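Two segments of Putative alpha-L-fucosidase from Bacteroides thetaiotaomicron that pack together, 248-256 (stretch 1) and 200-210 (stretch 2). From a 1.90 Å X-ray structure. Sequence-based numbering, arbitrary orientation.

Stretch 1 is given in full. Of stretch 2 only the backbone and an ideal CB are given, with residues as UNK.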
ATOM      1  N   ALA A 248     -12.188 -12.763  -7.332  1.00 39.58           N
ATOM      2  CA  ALA A 248     -11.987 -11.346  -7.573  1.00 38.89           C
ATOM      3  C   ALA A 248     -10.566 -10.917  -7.480  1.00 38.68           C
ATOM      4  O   ALA A 248      -9.799 -11.368  -6.627  1.00 40.57           O
ATOM      5  CB  ALA A 248     -12.884 -10.492  -6.595  1.00 39.97           C
ATOM      6  N   TYR A 249     -10.216  -9.936  -8.293  1.00 39.81           N
ATOM      7  CA  TYR A 249      -8.849  -9.350  -8.282  1.00 39.44           C
ATOM      8  C   TYR A 249      -8.961  -8.043  -7.525  1.00 39.69           C
ATOM      9  O   TYR A 249      -9.515  -7.061  -8.016  1.00 39.26           O
ATOM     10  CB  TYR A 249      -8.320  -9.140  -9.681  1.00 40.21           C
ATOM     11  CG  TYR A 249      -6.823  -8.913  -9.747  1.00 40.48           C
ATOM     12  CD1 TYR A 249      -5.967  -9.907 -10.214  1.00 39.73           C
ATOM     13  CD2 TYR A 249      -6.265  -7.691  -9.363  1.00 40.93           C
ATOM     14  CE1 TYR A 249      -4.581  -9.697 -10.255  1.00 40.11           C
ATOM     15  CE2 TYR A 249      -4.901  -7.482  -9.411  1.00 41.67           C
ATOM     16  CZ  TYR A 249      -4.059  -8.473  -9.849  1.00 41.67           C
ATOM     17  OH  TYR A 249      -2.668  -8.242  -9.897  1.00 42.98           O
ATOM     18  N   ILE A 250      -8.576  -8.128  -6.273  1.00 39.29           N
ATOM     19  CA  ILE A 250      -8.661  -6.991  -5.312  1.00 37.60           C
ATOM     20  C   ILE A 250      -7.469  -7.105  -4.406  1.00 37.02           C
ATOM     21  O   ILE A 250      -7.532  -7.772  -3.341  1.00 36.98           O
ATOM     22  CB  ILE A 250      -9.948  -7.022  -4.464  1.00 37.75           C
ATOM     23  CG1 ILE A 250     -11.194  -7.242  -5.308  1.00 40.42           C
ATOM     24  CG2 ILE A 250     -10.112  -5.701  -3.708  1.00 37.48           C
ATOM     25  CD1 ILE A 250     -12.430  -7.711  -4.541  1.00 43.64           C
ATOM     26  N   PRO A 251      -6.347  -6.509  -4.819  1.00 36.39           N
ATOM     27  CA  PRO A 251      -5.139  -6.727  -4.095  1.00 37.05           C
ATOM     28  C   PRO A 251      -5.138  -6.095  -2.699  1.00 37.91           C
ATOM     29  O   PRO A 251      -5.896  -5.172  -2.423  1.00 39.23           O
ATOM     30  CB  PRO A 251      -4.053  -6.076  -4.960  1.00 37.60           C
ATOM     31  CG  PRO A 251      -4.733  -5.315  -5.988  1.00 37.94           C
ATOM     32  CD  PRO A 251      -6.180  -5.656  -6.010  1.00 37.31           C
ATOM     33  N   ALA A 252      -4.325  -6.649  -1.844  1.00 38.41           N
ATOM     34  CA  ALA A 252      -4.172  -6.171  -0.456  1.00 38.82           C
ATOM     35  C   ALA A 252      -3.418  -4.860  -0.347  1.00 39.46           C
ATOM     36  O   ALA A 252      -2.299  -4.663  -0.879  1.00 40.38           O
ATOM     37  CB  ALA A 252      -3.482  -7.228   0.428  1.00 37.68           C
ATOM     38  N   GLU A 253      -3.991  -3.986   0.480  1.00 40.23           N
ATOM     39  CA  GLU A 253      -3.293  -2.761   0.939  1.00 39.34           C
ATOM     40  C   GLU A 253      -2.975  -2.837   2.449  1.00 38.66           C
ATOM     41  O   GLU A 253      -3.827  -3.073   3.260  1.00 39.02           O
ATOM     42  CB  GLU A 253      -4.149  -1.537   0.625  1.00 40.25           C
ATOM     43  CG  GLU A 253      -3.376  -0.179   0.716  1.00 40.69           C
ATOM     44  CD  GLU A 253      -4.331   0.997   0.623  1.00 43.39           C
ATOM     45  OE1 GLU A 253      -4.436   1.630  -0.441  1.00 39.23           O
ATOM     46  OE2 GLU A 253      -5.021   1.254   1.598  1.00 40.12           O
ATOM     47  N   THR A 254      -1.694  -2.711   2.793  1.00 37.96           N
ATOM     48  CA  THR A 254      -1.220  -2.940   4.133  1.00 38.56           C
ATOM     49  C   THR A 254      -1.029  -1.622   4.864  1.00 38.95           C
ATOM     50  O   THR A 254      -0.161  -0.831   4.521  1.00 39.66           O
ATOM     51  CB  THR A 254       0.151  -3.707   4.133  1.00 38.59           C
ATOM     52  OG1 THR A 254      -0.028  -4.949   3.408  1.00 40.14           O
ATOM     53  CG2 THR A 254       0.637  -4.013   5.522  1.00 38.21           C
ATOM     54  N   ASP A 255      -1.828  -1.438   5.886  1.00 38.89           N
ATOM     55  CA  ASP A 255      -1.835  -0.152   6.666  1.00 39.78           C
ATOM     56  C   ASP A 255      -1.242  -0.284   8.030  1.00 39.84           C
ATOM     57  O   ASP A 255      -1.492  -1.249   8.711  1.00 39.17           O
ATOM     58  CB  ASP A 255      -3.210   0.468   6.742  1.00 39.66           C
ATOM     59  CG  ASP A 255      -4.197  -0.311   7.582  1.00 45.20           C
ATOM     60  OD1 ASP A 255      -4.280  -1.563   7.461  1.00 43.83           O
ATOM     61  OD2 ASP A 255      -4.956   0.368   8.326  1.00 49.18           O
ATOM     62  N   VAL A 256      -0.441   0.716   8.421  1.00 39.26           N
ATOM     63  CA  VAL A 256       0.202   0.686   9.718  1.00 39.36           C
ATOM     64  C   VAL A 256       0.636   2.094  10.113  1.00 38.92           C
ATOM     65  O   VAL A 256       0.871   2.968   9.275  1.00 39.99           O
ATOM     66  CB  VAL A 256       1.422  -0.319   9.705  1.00 39.65           C
ATOM     67  CG1 VAL A 256       2.477   0.148   8.693  1.00 40.19           C
ATOM     68  CG2 VAL A 256       2.034  -0.503  11.043  1.00 41.59           C
ATOM     69  N   UNK A 200     -19.089  -2.933   1.172  1.00 41.96           N
ATOM     70  CA  UNK A 200     -18.640  -2.229  -0.069  1.00 42.48           C
ATOM     71  C   UNK A 200     -17.911  -3.132  -1.029  1.00 42.02           C
ATOM     72  O   UNK A 200     -17.391  -2.669  -2.049  1.00 41.51           O
ATOM     73  CB  UNK A 200     -17.724  -1.055   0.283  1.00 42.48           C
ATOM     74  N   UNK A 201     -17.841  -4.408  -0.651  1.00 41.79           N
ATOM     75  CA  UNK A 201     -17.004  -5.410  -1.362  1.00 43.40           C
ATOM     76  C   UNK A 201     -17.115  -5.437  -2.891  1.00 43.71           C
ATOM     77  O   UNK A 201     -16.115  -5.630  -3.554  1.00 45.28           O
ATOM     78  CB  UNK A 201     -17.362  -6.804  -0.843  1.00 43.40           C
ATOM     79  N   UNK A 202     -18.284  -5.137  -3.463  1.00 44.17           N
ATOM     80  CA  UNK A 202     -18.328  -5.179  -4.918  1.00 43.57           C
ATOM     81  C   UNK A 202     -17.724  -3.986  -5.600  1.00 43.69           C
ATOM     82  O   UNK A 202     -17.595  -3.972  -6.819  1.00 41.73           O
ATOM     83  CB  UNK A 202     -19.778  -5.325  -5.383  1.00 43.57           C
ATOM     84  N   UNK A 203     -17.383  -2.978  -4.798  1.00 42.85           N
ATOM     85  CA  UNK A 203     -16.901  -1.729  -5.319  1.00 42.81           C
ATOM     86  C   UNK A 203     -15.414  -1.495  -5.049  1.00 43.60           C
ATOM     87  O   UNK A 203     -14.797  -0.546  -5.528  1.00 43.93           O
ATOM     88  CB  UNK A 203     -17.724  -0.584  -4.726  1.00 42.81           C
ATOM     89  N   UNK A 204     -14.860  -2.352  -4.228  1.00 42.37           N
ATOM     90  CA  UNK A 204     -13.476  -2.204  -3.799  1.00 42.43           C
ATOM     91  C   UNK A 204     -12.532  -2.457  -4.960  1.00 41.56           C
ATOM     92  O   UNK A 204     -12.711  -3.418  -5.729  1.00 42.07           O
ATOM     93  CB  UNK A 204     -13.163  -3.155  -2.642  1.00 42.43           C
ATOM     94  N   UNK A 205     -11.516  -1.622  -5.043  1.00 40.77           N
ATOM     95  CA  UNK A 205     -10.375  -1.803  -5.941  1.00 40.66           C
ATOM     96  C   UNK A 205      -9.276  -2.554  -5.212  1.00 38.90           C
ATOM     97  O   UNK A 205      -8.545  -3.378  -5.792  1.00 38.19           O
ATOM     98  CB  UNK A 205      -9.858  -0.458  -6.455  1.00 40.66           C
ATOM     99  N   UNK A 206      -9.157  -2.215  -3.944  1.00 38.91           N
ATOM    100  CA  UNK A 206      -8.164  -2.836  -3.038  1.00 38.50           C
ATOM    101  C   UNK A 206      -8.810  -3.214  -1.725  1.00 40.11           C
ATOM    102  O   UNK A 206      -9.824  -2.617  -1.296  1.00 40.82           O
ATOM    103  CB  UNK A 206      -6.987  -1.893  -2.783  1.00 38.50           C
ATOM    104  N   UNK A 207      -8.211  -4.205  -1.077  1.00 39.46           N
ATOM    105  CA  UNK A 207      -8.736  -4.729   0.171  1.00 39.36           C
ATOM    106  C   UNK A 207      -7.835  -4.507   1.357  1.00 39.92           C
ATOM    107  O   UNK A 207      -6.624  -4.295   1.234  1.00 37.22           O
ATOM    108  CB  UNK A 207      -9.009  -6.227   0.025  1.00 39.36           C
ATOM    109  N   UNK A 208      -8.437  -4.683   2.526  1.00 39.96           N
ATOM    110  CA  UNK A 208      -7.682  -4.875   3.765  1.00 40.06           C
ATOM    111  C   UNK A 208      -7.038  -6.270   3.866  1.00 40.20           C
ATOM    112  O   UNK A 208      -7.443  -7.225   3.237  1.00 39.23           O
ATOM    113  CB  UNK A 208      -8.604  -4.649   4.965  1.00 40.06           C
ATOM    114  N   UNK A 209      -6.018  -6.369   4.711  1.00 39.55           N
ATOM    115  CA  UNK A 209      -5.273  -7.605   4.819  1.00 39.06           C
ATOM    116  C   UNK A 209      -5.282  -8.203   6.209  1.00 38.04           C
ATOM    117  O   UNK A 209      -4.445  -8.991   6.552  1.00 40.33           O
ATOM    118  CB  UNK A 209      -3.827  -7.371   4.378  1.00 39.06           C
ATOM    119  N   UNK A 210      -6.200  -7.731   7.009  1.00 38.36           N
ATOM    120  CA  UNK A 210      -6.560  -8.309   8.280  1.00 38.93           C
ATOM    121  C   UNK A 210      -5.800  -7.989   9.555  1.00 40.60           C
ATOM    122  O   UNK A 210      -6.184  -8.467  10.615  1.00 42.67           O
ATOM    123  CB  UNK A 210      -6.502  -9.827   8.102  1.00 38.93           C
TER

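At positions 200 to 203 the ideal CB has nothing of stretch 1 within 5.5 Å, so the contact restricts none of them; the deposited residues are Ser 200, Tyr 201, Pro 202 and Phe 203. A backbone hydrogen bond from Phe 203 N to Ser 200 O (2.8 Å) closes this turn, and the end of the Tyr 201 side chain leads away from stretch 1.

At position 204 the CA-to-CB bond points toward stretch 1, and the ideal CB sits 4.1 Å from Ile 250 CG2. A small or medium apolar group would suit this spot. The residue is Ala 204, whose CB packs against Ile 250 CG2 at 4.1 Å.

Position 205 points away, leaving its side chain free of stretch 1, and many residues would serve. It is Asp 205, whose carboxylate is hydrogen-bonded elsewhere in the structure; its contribution here is backbone, with Asp 205 O 3.3 Å from Pro 251 CD.

The CB of position 206 points sideways; its ideal position is 3.5 Å from Pro 251 O and 4.4 Å from Glu 253 CB. Valine, isoleucine, leucine or threonine would be reasonable. Val 206 places CG1 4.4 Å from Pro 251 CG and CG2 3.9 Å from Glu 253 OE1.

Position 207 is the centre of the register, a single beta bridge with Ala 252. Its N donates to Pro 251 O (2.8 Å) and its O accepts from Glu 253 N (2.8 Å), both nearly straight; they ask only for backbone atoms, and only proline, without an N-H, would lose the first. The sideways CB lies 3.9 Å from Ile 250 CG2, and Ile 250 O is an acceptor farther along, so an aliphatic residue could fit, but a long one ending in a donor would gain more. Arg 207 extends past Ile 250 and donates from NH1 to Ile 250 O at 2.9 Å.

At position 208 CB points away, yet Asp 255 offers a carboxylate that a long side chain could reach by turning back; lysine, arginine, histidine or tryptophan are plausible. Trp 208 brings its indole edge round, and NE1 makes a weak hydrogen bond to Asp 255 OD1 (3.0 Å, 130°).

Position 209 points toward stretch 1, its ideal CB 4.0 Å from Ala 252 CB, with Thr 254 beyond. A flexible apolar chain suits this. Met 209 touches Ala 252 CB through its CB (3.9 Å) and reaches Thr 254 CG2 with CE (3.6 Å).

Position 210 points away with phi 85°, which favours glycine; it is Gly 210.

Stretch 2 (200-210) SYPFADVRWMG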
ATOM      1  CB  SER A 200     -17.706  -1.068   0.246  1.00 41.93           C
ATOM      2  OG  SER A 200     -16.455  -1.510   0.797  1.00 40.80           O
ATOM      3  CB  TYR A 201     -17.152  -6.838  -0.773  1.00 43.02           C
ATOM      4  CG  TYR A 201     -18.517  -7.407  -1.011  1.00 42.88           C
ATOM      5  CD1 TYR A 201     -18.779  -8.167  -2.146  1.00 42.18           C
ATOM      6  CD2 TYR A 201     -19.570  -7.106  -0.178  1.00 45.03           C
ATOM      7  CE1 TYR A 201     -20.014  -8.661  -2.386  1.00 45.14           C
ATOM      8  CE2 TYR A 201     -20.841  -7.612  -0.416  1.00 46.03           C
ATOM      9  CZ  TYR A 201     -21.049  -8.393  -1.519  1.00 47.17           C
ATOM     10  OH  TYR A 201     -22.320  -8.890  -1.774  1.00 48.20           O
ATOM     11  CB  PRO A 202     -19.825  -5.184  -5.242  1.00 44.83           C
ATOM     12  CG  PRO A 202     -20.539  -5.013  -4.018  1.00 44.32           C
ATOM     13  CD  PRO A 202     -19.618  -5.061  -2.853  1.00 43.09           C
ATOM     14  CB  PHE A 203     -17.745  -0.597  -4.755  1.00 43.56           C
ATOM     15  CG  PHE A 203     -19.210  -0.864  -4.843  1.00 43.95           C
ATOM     16  CD1 PHE A 203     -19.810  -1.015  -6.092  1.00 43.41           C
ATOM     17  CD2 PHE A 203     -19.994  -0.953  -3.710  1.00 41.65           C
ATOM     18  CE1 PHE A 203     -21.183  -1.219  -6.187  1.00 46.53           C
ATOM     19  CE2 PHE A 203     -21.368  -1.203  -3.805  1.00 44.26           C
ATOM     20  CZ  PHE A 203     -21.950  -1.343  -5.036  1.00 44.00           C
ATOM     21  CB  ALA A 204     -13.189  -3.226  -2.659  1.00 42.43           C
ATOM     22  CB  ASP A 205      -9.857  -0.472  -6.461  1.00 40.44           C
ATOM     23  CG  ASP A 205     -10.833   0.186  -7.387  1.00 43.50           C
ATOM     24  OD1 ASP A 205     -11.296  -0.448  -8.353  1.00 42.03           O
ATOM     25  OD2 ASP A 205     -11.115   1.343  -7.154  1.00 41.46           O
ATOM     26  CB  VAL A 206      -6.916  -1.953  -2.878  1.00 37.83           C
ATOM     27  CG1 VAL A 206      -6.342  -1.586  -4.286  1.00 38.17           C
ATOM     28  CG2 VAL A 206      -7.212  -0.643  -2.063  1.00 37.87           C
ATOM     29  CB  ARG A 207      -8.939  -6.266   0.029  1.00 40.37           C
ATOM     30  CG  ARG A 207      -7.630  -7.092  -0.140  1.00 39.60           C
ATOM     31  CD  ARG A 207      -7.898  -8.645  -0.223  1.00 38.20           C
ATOM     32  NE  ARG A 207      -6.721  -9.444   0.122  1.00 39.49           N
ATOM     33  CZ  ARG A 207      -5.937 -10.084  -0.752  1.00 40.17           C
ATOM     34  NH1 ARG A 207      -6.106  -9.919  -2.053  1.00 40.41           N
ATOM     35  NH2 ARG A 207      -4.886 -10.785  -0.330  1.00 36.51           N
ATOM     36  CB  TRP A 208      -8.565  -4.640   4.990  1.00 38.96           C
ATOM     37  CG  TRP A 208      -7.801  -4.464   6.246  1.00 40.82           C
ATOM     38  CD1 TRP A 208      -6.652  -3.750   6.427  1.00 41.36           C
ATOM     39  CD2 TRP A 208      -8.169  -4.974   7.528  1.00 40.66           C
ATOM     40  NE1 TRP A 208      -6.275  -3.808   7.754  1.00 43.25           N
ATOM     41  CE2 TRP A 208      -7.199  -4.546   8.445  1.00 43.38           C
ATOM     42  CE3 TRP A 208      -9.235  -5.765   7.985  1.00 41.37           C
ATOM     43  CZ2 TRP A 208      -7.268  -4.873   9.814  1.00 42.76           C
ATOM     44  CZ3 TRP A 208      -9.312  -6.076   9.329  1.00 39.71           C
ATOM     45  CH2 TRP A 208      -8.347  -5.632  10.222  1.00 42.97           C
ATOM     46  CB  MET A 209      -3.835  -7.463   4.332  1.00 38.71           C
ATOM     47  CG  MET A 209      -3.286  -6.113   4.500  1.00 36.56           C
ATOM     48  SD  MET A 209      -3.131  -5.486   6.161  1.00 29.83           S
ATOM     49  CE  MET A 209      -1.712  -6.418   6.699  1.00 35.09           C
TER
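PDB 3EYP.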